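Long-range contacts in tartronic semialdehyde reductase (Salmonella typhimurium, PDB 1YB4), which catalyses the NAD(P)H-dependent interconversion of tartronate semialdehyde (2-hydroxy-3-oxopropanoate) and (R)-glycerate: residues G7-G12 with I62-P67; G89-D94 with G114-D119; L181-V186 with L277-M282. All coordinates share one frame; numbering follows the deposited sequence.

Interactions 1 and 2 belong to the same sheet of the nucleotide-binding domain, where strands 61-64 and 90-94 are neighbours: Ile62 N and O lie at hydrogen-bonding distance from Thr91 O and Val93 N, both 2.8 Å. Interaction 3 sits in the helical domain, on the opposite side of the chain's centre, with its nearest atoms about 16 Å from those of interaction 1 and about 20 Å from those of interaction 2. All three are largely buried, although interaction 2 reaches solvent at its Gly89 end. Backbone hydrogen bonds set the register in the first two, and interaction 2 adds waters and carboxylates. Interaction 3 relies on apolar contacts and a CH-pi approach.

Interaction 1: residues G7-G12 with I62-P67; sequences GFIGLG and IFIMVP
Gly7 and Phe8 run parallel to Ile62 and Phe63, the traces from Gly7 to Leu11 and from Ile62 to Met65 differing in direction by 11°. Strands 5-8 and 61-64 are adjacent in the Rossmann-type sheet of the NAD-binding domain, and the loop after the first carries Gly10 and Gly12 of a sequence consistent with the GxGxxG dinucleotide-binding pattern. Phe63 fixes the register with both of its backbone polar atoms. Its N donates to Gly7 O at 2.6 Å, and its O accepts from Ile9 N at 2.7 Å, the donor lying almost in line with the carbonyl. The same oxygen receives a CA-H...O contact from Phe8 CA at 3.3 Å. Past the strand ends the chains stay close, since Gly10, without a side chain, brings its CA to 3.3 Å from Met65 O.

On the face shared by Phe8 and Phe63, the CD1-CE1 side of the Phe8 ring leans on the root of the other side chain, with Phe8 CD1 3.5 Å from Phe63 CB. The ring planes are only 20° apart, yet the centroids are 5.8 Å from each other, so the rings are slid apart and barely overlap. Phe63 CG is anti to the carbonyl carbon (chi1 -72°), and the end of that ring leads away from segment 7-12. Helix 15-24 packs on Phe8 through Met18, Ala19 and Leu22. Ile9 touches Val75 of helix 69-77, and its terminal CD1 meets Ile62 CG2 at 3.6 Å.

Interaction 2: residues G89-D94 with G114-D119; sequences GKTIVD and GADYLD
Asp116 is held to strand 90-94 through both backbone polar atoms: its N donates to Lys90 O at 2.8 Å, and its O accepts from Ile92 N at 2.9 Å in a nearly straight bond (176° at the hydrogen). The ladder continues with Leu118 N to Ile92 O and Asp94 N to Leu118 O, while Gly89 N reaches Gly114 O only weakly. The Asp116 carboxylate forms a salt bridge with Arg147, which also bonds Thr91 OG1. Farther along, one water bridges Asp94 OD2 at 3.1 Å and Tyr117 OH at 2.5 Å; Asp94 OD1 bonds Ser96.

The parallel strands are the two arms of a beta-alpha-beta unit, strand 90-94, helix 100-111 and strand 115-123, their axes 21° apart. Val110 of the helix touches Ile92 and Ala115. Ile92 CG2, placed between the backbone N and carbonyl carbon, packs tightly, 3.0 Å from Asp116 O and 3.5 Å from Tyr117 CD1. Tyr117 lies alongside Asp94, its OH 3.4 Å from Asp94 CB. On the other face of the sheet Val93 CG1 meets Leu118 CB at 4.0 Å, and Leu118 also touches Val144 and Phe152 of helix 142-155.

Interaction 3: residues L181-V186 with L277-M282; sequences LNIEAV and LDHSAM
Ile183 reaches from its helix toward His279 and Met282, and its two branches make most of the close approaches. The CA-CB bond already points at segment 277-282. From CB, the CG2 methyl branches anti to the backbone N and faces both a carbonyl and a side chain: it lies 3.4 Å from His279 O and 3.6 Å from Met282 CB. The other branch, CG1, is anti to the carbonyl carbon (chi1 -70°), and the extended second torsion carries CD1 onward to the imidazole. There CD1 sits over the centre of one ring face, 3.5 Å from the centroid of His279 and 7° off the ring normal, a CH-pi contact. The five ring atoms of His279 are all between 3.6 and 3.8 Å from Ile183 CD1, evidence that the methyl is centred on the ring.

The imidazole also has polar and aromatic neighbours: His279 ND1 bonds His238 ND1, the rings of His220 and Phe233 meet it, and Asp278 OD2, salt-bridged to Arg223, lies at the ring edge. One residue along the helix, Glu184 offers its CA, 4.1 Å from Met282 CG, and its CG, 4.2 Å from the SE atom of Met282, a selenomethionine that also packs on Leu265 of helix 257-271. Helix 167-195 meets a second subunit as well: Asn182 packs on Asn182 of that chain. The contact thus joins the long helix carrying Lys172, the predicted active-site residue, to the connection between helices 257-271 and 283-290, within the all-helical C-terminal domain of the 3-hydroxyisobutyrate dehydrogenase family.

Interaction 1: residues G7-G12 with I62-P67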
loop_
_atom_site.group_PDB
_atom_site.type_symbol
_atom_site.label_atom_id
_atom_site.label_comp_id
_atom_site.label_asym_id
_atom_site.label_seq_id
_atom_site.Cartn_x
_atom_site.Cartn_y
_atom_site.Cartn_z
ATOM N N GLY A 7 -25.774 -32.723 -17.891
ATOM C CA GLY A 7 -24.479 -33.329 -17.617
ATOM C C GLY A 7 -23.686 -32.487 -16.625
ATOM O O GLY A 7 -23.722 -31.261 -16.678
ATOM N N PHE A 8 -22.979 -33.140 -15.706
ATOM C CA PHE A 8 -22.186 -32.448 -14.688
ATOM C C PHE A 8 -20.759 -32.987 -14.759
ATOM O O PHE A 8 -20.528 -34.175 -14.558
ATOM C CB PHE A 8 -22.770 -32.696 -13.290
ATOM C CG PHE A 8 -22.815 -31.462 -12.423
ATOM C CD1 PHE A 8 -23.930 -30.627 -12.432
ATOM C CD2 PHE A 8 -21.733 -31.118 -11.624
ATOM C CE1 PHE A 8 -23.967 -29.475 -11.661
ATOM C CE2 PHE A 8 -21.762 -29.965 -10.850
ATOM C CZ PHE A 8 -22.880 -29.143 -10.869
ATOM N N ILE A 9 -19.799 -32.108 -15.033
ATOM C CA ILE A 9 -18.410 -32.532 -15.176
ATOM C C ILE A 9 -17.509 -32.286 -13.968
ATOM O O ILE A 9 -16.323 -32.588 -14.005
ATOM C CB ILE A 9 -17.785 -31.893 -16.442
ATOM C CG1 ILE A 9 -18.548 -32.386 -17.663
ATOM C CG2 ILE A 9 -16.317 -32.259 -16.583
ATOM C CD1 ILE A 9 -17.916 -32.005 -18.975
ATOM N N GLY A 10 -18.061 -31.762 -12.887
ATOM C CA GLY A 10 -17.233 -31.539 -11.724
ATOM C C GLY A 10 -18.000 -31.716 -10.437
ATOM O O GLY A 10 -18.962 -30.998 -10.173
ATOM N N LEU A 11 -17.597 -32.683 -9.630
ATOM C CA LEU A 11 -18.270 -32.886 -8.362
ATOM C C LEU A 11 -17.355 -32.370 -7.262
ATOM O O LEU A 11 -16.430 -31.598 -7.519
ATOM C CB LEU A 11 -18.623 -34.369 -8.175
ATOM C CG LEU A 11 -19.599 -34.873 -9.263
ATOM C CD1 LEU A 11 -19.916 -36.351 -9.079
ATOM C CD2 LEU A 11 -20.883 -34.055 -9.208
ATOM N N GLY A 12 -17.608 -32.765 -6.029
ATOM C CA GLY A 12 -16.753 -32.275 -4.973
ATOM C C GLY A 12 -17.459 -31.226 -4.151
ATOM O O GLY A 12 -18.631 -30.938 -4.369
ATOM N N ILE A 62 -24.471 -28.933 -20.426
ATOM C CA ILE A 62 -23.367 -29.468 -19.630
ATOM C C ILE A 62 -22.853 -28.474 -18.576
ATOM O O ILE A 62 -22.410 -27.375 -18.909
ATOM C CB ILE A 62 -22.167 -29.858 -20.538
ATOM C CG1 ILE A 62 -22.561 -30.973 -21.512
ATOM C CG2 ILE A 62 -20.988 -30.291 -19.681
ATOM C CD1 ILE A 62 -23.368 -30.502 -22.702
ATOM N N PHE A 63 -22.905 -28.883 -17.310
ATOM C CA PHE A 63 -22.448 -28.072 -16.181
ATOM C C PHE A 63 -21.030 -28.456 -15.802
ATOM O O PHE A 63 -20.734 -29.637 -15.611
ATOM C CB PHE A 63 -23.349 -28.305 -14.968
ATOM C CG PHE A 63 -24.698 -27.690 -15.105
ATOM C CD1 PHE A 63 -24.894 -26.349 -14.796
ATOM C CD2 PHE A 63 -25.767 -28.428 -15.617
ATOM C CE1 PHE A 63 -26.136 -25.747 -15.003
ATOM C CE2 PHE A 63 -27.011 -27.835 -15.828
ATOM C CZ PHE A 63 -27.199 -26.493 -15.522
ATOM N N ILE A 64 -20.163 -27.456 -15.676
ATOM C CA ILE A 64 -18.779 -27.683 -15.289
ATOM C C ILE A 64 -18.449 -27.006 -13.953
ATOM O O ILE A 64 -18.595 -25.794 -13.823
ATOM C CB ILE A 64 -17.818 -27.132 -16.362
ATOM C CG1 ILE A 64 -18.028 -27.889 -17.672
ATOM C CG2 ILE A 64 -16.360 -27.217 -15.872
ATOM C CD1 ILE A 64 -17.226 -27.329 -18.815
HETATM N N MSE A 65 -18.035 -27.790 -12.958
HETATM C CA MSE A 65 -17.654 -27.225 -11.664
HETATM C C MSE A 65 -16.305 -27.784 -11.235
HETATM O O MSE A 65 -16.213 -28.656 -10.362
HETATM C CB MSE A 65 -18.697 -27.504 -10.578
HETATM C CG MSE A 65 -18.378 -26.841 -9.218
HETATM SE SE MSE A 65 -18.488 -24.870 -9.133
HETATM C CE MSE A 65 -16.629 -24.404 -9.356
ATOM N N VAL A 66 -15.266 -27.248 -11.873
ATOM C CA VAL A 66 -13.876 -27.615 -11.642
ATOM C C VAL A 66 -13.183 -26.433 -10.912
ATOM O O VAL A 66 -13.663 -25.301 -10.965
ATOM C CB VAL A 66 -13.209 -27.911 -13.004
ATOM C CG1 VAL A 66 -12.763 -26.637 -13.640
ATOM C CG2 VAL A 66 -12.064 -28.885 -12.845
ATOM N N PRO A 67 -12.056 -26.689 -10.213
ATOM C CA PRO A 67 -11.269 -25.700 -9.451
ATOM C C PRO A 67 -10.662 -24.424 -10.076
ATOM O O PRO A 67 -10.991 -23.317 -9.663
ATOM C CB PRO A 67 -10.187 -26.562 -8.796
ATOM C CG PRO A 67 -10.906 -27.849 -8.551
ATOM C CD PRO A 67 -11.609 -28.055 -9.875
#

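Interaction 2: residues G89-D94 with G114-D119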
loop_
_atom_site.group_PDB
_atom_site.type_symbol
_atom_site.label_atom_id
_atom_site.label_comp_id
_atom_site.label_asym_id
_atom_site.label_seq_id
_atom_site.Cartn_x
_atom_site.Cartn_y
_atom_site.Cartn_z
ATOM N N GLY A 89 -25.551 -27.805 -31.357
ATOM C CA GLY A 89 -26.838 -27.744 -30.680
ATOM C C GLY A 89 -26.812 -27.909 -29.172
ATOM O O GLY A 89 -27.857 -28.129 -28.545
ATOM N N LYS A 90 -25.622 -27.808 -28.585
ATOM C CA LYS A 90 -25.471 -27.952 -27.144
ATOM C C LYS A 90 -25.201 -26.633 -26.441
ATOM O O LYS A 90 -24.860 -25.619 -27.057
ATOM C CB LYS A 90 -24.344 -28.937 -26.808
ATOM C CG LYS A 90 -24.642 -30.375 -27.189
ATOM C CD LYS A 90 -23.528 -31.313 -26.742
ATOM C CE LYS A 90 -23.803 -32.736 -27.209
ATOM N NZ LYS A 90 -25.150 -33.208 -26.774
ATOM N N THR A 91 -25.368 -26.671 -25.128
ATOM C CA THR A 91 -25.153 -25.517 -24.276
ATOM C C THR A 91 -24.226 -25.972 -23.154
ATOM O O THR A 91 -24.509 -26.941 -22.439
ATOM C CB THR A 91 -26.482 -24.998 -23.669
ATOM O OG1 THR A 91 -27.454 -24.841 -24.711
ATOM C CG2 THR A 91 -26.268 -23.650 -23.005
ATOM N N ILE A 92 -23.110 -25.264 -23.026
ATOM C CA ILE A 92 -22.115 -25.551 -22.012
ATOM C C ILE A 92 -22.127 -24.394 -21.017
ATOM O O ILE A 92 -22.064 -23.223 -21.403
ATOM C CB ILE A 92 -20.720 -25.690 -22.658
ATOM C CG1 ILE A 92 -19.677 -26.033 -21.602
ATOM C CG2 ILE A 92 -20.363 -24.429 -23.396
ATOM C CD1 ILE A 92 -19.746 -27.473 -21.173
ATOM N N VAL A 93 -22.243 -24.724 -19.738
ATOM C CA VAL A 93 -22.263 -23.697 -18.717
ATOM C C VAL A 93 -21.204 -23.957 -17.651
ATOM O O VAL A 93 -21.247 -24.949 -16.916
ATOM C CB VAL A 93 -23.666 -23.574 -18.055
ATOM C CG1 VAL A 93 -24.743 -23.601 -19.121
ATOM C CG2 VAL A 93 -23.887 -24.679 -17.082
ATOM N N ASP A 94 -20.231 -23.055 -17.597
ATOM C CA ASP A 94 -19.155 -23.155 -16.633
ATOM C C ASP A 94 -19.545 -22.330 -15.433
ATOM O O ASP A 94 -19.818 -21.126 -15.541
ATOM C CB ASP A 94 -17.844 -22.632 -17.220
ATOM C CG ASP A 94 -16.681 -22.829 -16.282
ATOM O OD1 ASP A 94 -16.725 -23.802 -15.489
ATOM O OD2 ASP A 94 -15.726 -22.023 -16.349
ATOM N N GLY A 114 -20.143 -24.868 -32.656
ATOM C CA GLY A 114 -21.576 -25.092 -32.710
ATOM C C GLY A 114 -22.301 -25.267 -31.386
ATOM O O GLY A 114 -23.237 -26.064 -31.287
ATOM N N ALA A 115 -21.895 -24.521 -30.365
ATOM C CA ALA A 115 -22.533 -24.631 -29.062
ATOM C C ALA A 115 -22.607 -23.277 -28.373
ATOM O O ALA A 115 -21.840 -22.371 -28.686
ATOM C CB ALA A 115 -21.768 -25.622 -28.196
ATOM N N ASP A 116 -23.551 -23.141 -27.449
ATOM C CA ASP A 116 -23.693 -21.907 -26.691
ATOM C C ASP A 116 -22.881 -22.055 -25.402
ATOM O O ASP A 116 -22.642 -23.174 -24.928
ATOM C CB ASP A 116 -25.162 -21.635 -26.374
ATOM C CG ASP A 116 -25.949 -21.196 -27.596
ATOM O OD1 ASP A 116 -25.513 -20.241 -28.276
ATOM O OD2 ASP A 116 -27.005 -21.799 -27.871
ATOM N N TYR A 117 -22.456 -20.923 -24.844
ATOM C CA TYR A 117 -21.644 -20.903 -23.633
ATOM C C TYR A 117 -22.141 -19.857 -22.655
ATOM O O TYR A 117 -22.393 -18.709 -23.023
ATOM C CB TYR A 117 -20.191 -20.586 -24.004
ATOM C CG TYR A 117 -19.167 -20.741 -22.894
ATOM C CD1 TYR A 117 -18.217 -21.765 -22.942
ATOM C CD2 TYR A 117 -19.132 -19.861 -21.811
ATOM C CE1 TYR A 117 -17.250 -21.911 -21.943
ATOM C CE2 TYR A 117 -18.175 -20.001 -20.805
ATOM C CZ TYR A 117 -17.238 -21.027 -20.880
ATOM O OH TYR A 117 -16.284 -21.167 -19.899
ATOM N N LEU A 118 -22.302 -20.267 -21.408
ATOM C CA LEU A 118 -22.707 -19.343 -20.366
ATOM C C LEU A 118 -21.652 -19.469 -19.287
ATOM O O LEU A 118 -21.367 -20.581 -18.844
ATOM C CB LEU A 118 -24.058 -19.718 -19.743
ATOM C CG LEU A 118 -25.403 -19.567 -20.454
ATOM C CD1 LEU A 118 -26.511 -19.828 -19.431
ATOM C CD2 LEU A 118 -25.540 -18.174 -21.069
ATOM N N ASP A 119 -21.032 -18.362 -18.892
ATOM C CA ASP A 119 -20.080 -18.439 -17.797
ATOM C C ASP A 119 -20.915 -17.902 -16.651
ATOM O O ASP A 119 -21.375 -16.764 -16.677
ATOM C CB ASP A 119 -18.825 -17.581 -18.033
ATOM C CG ASP A 119 -19.141 -16.146 -18.435
ATOM O OD1 ASP A 119 -19.610 -15.920 -19.570
ATOM O OD2 ASP A 119 -18.904 -15.236 -17.619
HETATM O O HOH W 1 -26.665 -23.863 -29.318
HETATM O O HOH W 2 -16.141 -19.454 -18.040
#

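Interaction 3: residues L181-V186 with L277-M282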
loop_
_atom_site.group_PDB
_atom_site.type_symbol
_atom_site.label_atom_id
_atom_site.label_comp_id
_atom_site.label_asym_id
_atom_site.label_seq_id
_atom_site.Cartn_x
_atom_site.Cartn_y
_atom_site.Cartn_z
ATOM N N LEU A 181 -11.922 -5.916 0.418
ATOM C CA LEU A 181 -11.665 -4.561 0.845
ATOM C C LEU A 181 -12.618 -4.092 1.967
ATOM O O LEU A 181 -12.186 -3.381 2.876
ATOM C CB LEU A 181 -11.707 -3.619 -0.371
ATOM C CG LEU A 181 -10.346 -3.553 -1.077
ATOM C CD1 LEU A 181 -9.897 -4.961 -1.476
ATOM C CD2 LEU A 181 -10.440 -2.642 -2.286
ATOM N N ASN A 182 -13.894 -4.493 1.920
ATOM C CA ASN A 182 -14.858 -4.095 2.962
ATOM C C ASN A 182 -14.500 -4.766 4.286
ATOM O O ASN A 182 -14.540 -4.125 5.346
ATOM C CB ASN A 182 -16.281 -4.460 2.555
ATOM C CG ASN A 182 -16.894 -3.432 1.639
ATOM O OD1 ASN A 182 -16.178 -2.662 0.993
ATOM N ND2 ASN A 182 -18.223 -3.410 1.566
ATOM N N ILE A 183 -14.122 -6.042 4.226
ATOM C CA ILE A 183 -13.735 -6.756 5.439
ATOM C C ILE A 183 -12.508 -6.086 6.055
ATOM O O ILE A 183 -12.436 -5.905 7.269
ATOM C CB ILE A 183 -13.411 -8.258 5.157
ATOM C CG1 ILE A 183 -14.698 -9.008 4.804
ATOM C CG2 ILE A 183 -12.788 -8.896 6.379
ATOM C CD1 ILE A 183 -14.482 -10.456 4.320
ATOM N N GLU A 184 -11.550 -5.696 5.222
ATOM C CA GLU A 184 -10.343 -5.070 5.733
ATOM C C GLU A 184 -10.678 -3.702 6.321
ATOM O O GLU A 184 -10.109 -3.289 7.337
ATOM C CB GLU A 184 -9.310 -4.949 4.613
ATOM C CG GLU A 184 -7.865 -4.790 5.082
ATOM C CD GLU A 184 -7.499 -3.357 5.413
ATOM O OE1 GLU A 184 -8.219 -2.434 4.967
ATOM O OE2 GLU A 184 -6.472 -3.155 6.101
ATOM N N ALA A 185 -11.617 -3.006 5.693
ATOM C CA ALA A 185 -12.008 -1.694 6.187
ATOM C C ALA A 185 -12.601 -1.782 7.598
ATOM O O ALA A 185 -12.194 -1.047 8.498
ATOM C CB ALA A 185 -12.991 -1.040 5.226
ATOM N N VAL A 186 -13.558 -2.682 7.797
ATOM C CA VAL A 186 -14.168 -2.844 9.117
ATOM C C VAL A 186 -13.078 -3.200 10.145
ATOM O O VAL A 186 -13.128 -2.751 11.297
ATOM C CB VAL A 186 -15.271 -3.953 9.084
ATOM C CG1 VAL A 186 -15.991 -4.045 10.433
ATOM C CG2 VAL A 186 -16.273 -3.630 7.970
ATOM N N LEU A 277 -9.688 -20.324 8.398
ATOM C CA LEU A 277 -10.748 -19.633 9.107
ATOM C C LEU A 277 -11.586 -18.792 8.153
ATOM O O LEU A 277 -11.254 -18.653 6.971
ATOM C CB LEU A 277 -10.134 -18.748 10.187
ATOM C CG LEU A 277 -9.117 -19.490 11.064
ATOM C CD1 LEU A 277 -8.280 -18.488 11.836
ATOM C CD2 LEU A 277 -9.838 -20.442 12.008
ATOM N N ASP A 278 -12.688 -18.264 8.678
ATOM C CA ASP A 278 -13.598 -17.415 7.921
ATOM C C ASP A 278 -12.844 -16.139 7.554
ATOM O O ASP A 278 -12.115 -15.599 8.382
ATOM C CB ASP A 278 -14.806 -17.064 8.780
ATOM C CG ASP A 278 -15.814 -16.232 8.038
ATOM O OD1 ASP A 278 -16.410 -16.756 7.076
ATOM O OD2 ASP A 278 -16.011 -15.053 8.408
ATOM N N HIS A 279 -13.016 -15.640 6.331
ATOM C CA HIS A 279 -12.278 -14.448 5.947
ATOM C C HIS A 279 -12.516 -13.248 6.857
ATOM O O HIS A 279 -11.886 -12.194 6.687
ATOM C CB HIS A 279 -12.534 -14.083 4.479
ATOM C CG HIS A 279 -13.978 -14.005 4.101
ATOM N ND1 HIS A 279 -14.389 -13.753 2.810
ATOM C CD2 HIS A 279 -15.105 -14.095 4.844
ATOM C CE1 HIS A 279 -15.707 -13.685 2.773
ATOM N NE2 HIS A 279 -16.168 -13.889 3.994
ATOM N N SER A 280 -13.411 -13.404 7.831
ATOM C CA SER A 280 -13.663 -12.332 8.782
ATOM C C SER A 280 -12.461 -12.356 9.727
ATOM O O SER A 280 -12.209 -11.410 10.474
ATOM C CB SER A 280 -14.968 -12.579 9.554
ATOM O OG SER A 280 -14.939 -13.824 10.231
ATOM N N ALA A 281 -11.711 -13.450 9.668
ATOM C CA ALA A 281 -10.515 -13.619 10.478
ATOM C C ALA A 281 -9.435 -12.608 10.069
ATOM O O ALA A 281 -8.377 -12.498 10.701
ATOM C CB ALA A 281 -9.998 -15.027 10.320
HETATM N N MSE A 282 -9.716 -11.892 8.990
HETATM C CA MSE A 282 -8.834 -10.860 8.472
HETATM C C MSE A 282 -8.391 -9.937 9.591
HETATM O O MSE A 282 -7.230 -9.552 9.662
HETATM C CB MSE A 282 -9.585 -10.041 7.412
HETATM C CG MSE A 282 -8.977 -8.693 7.054
HETATM SE SE MSE A 282 -7.355 -8.860 6.032
HETATM C CE MSE A 282 -6.116 -8.315 7.357
#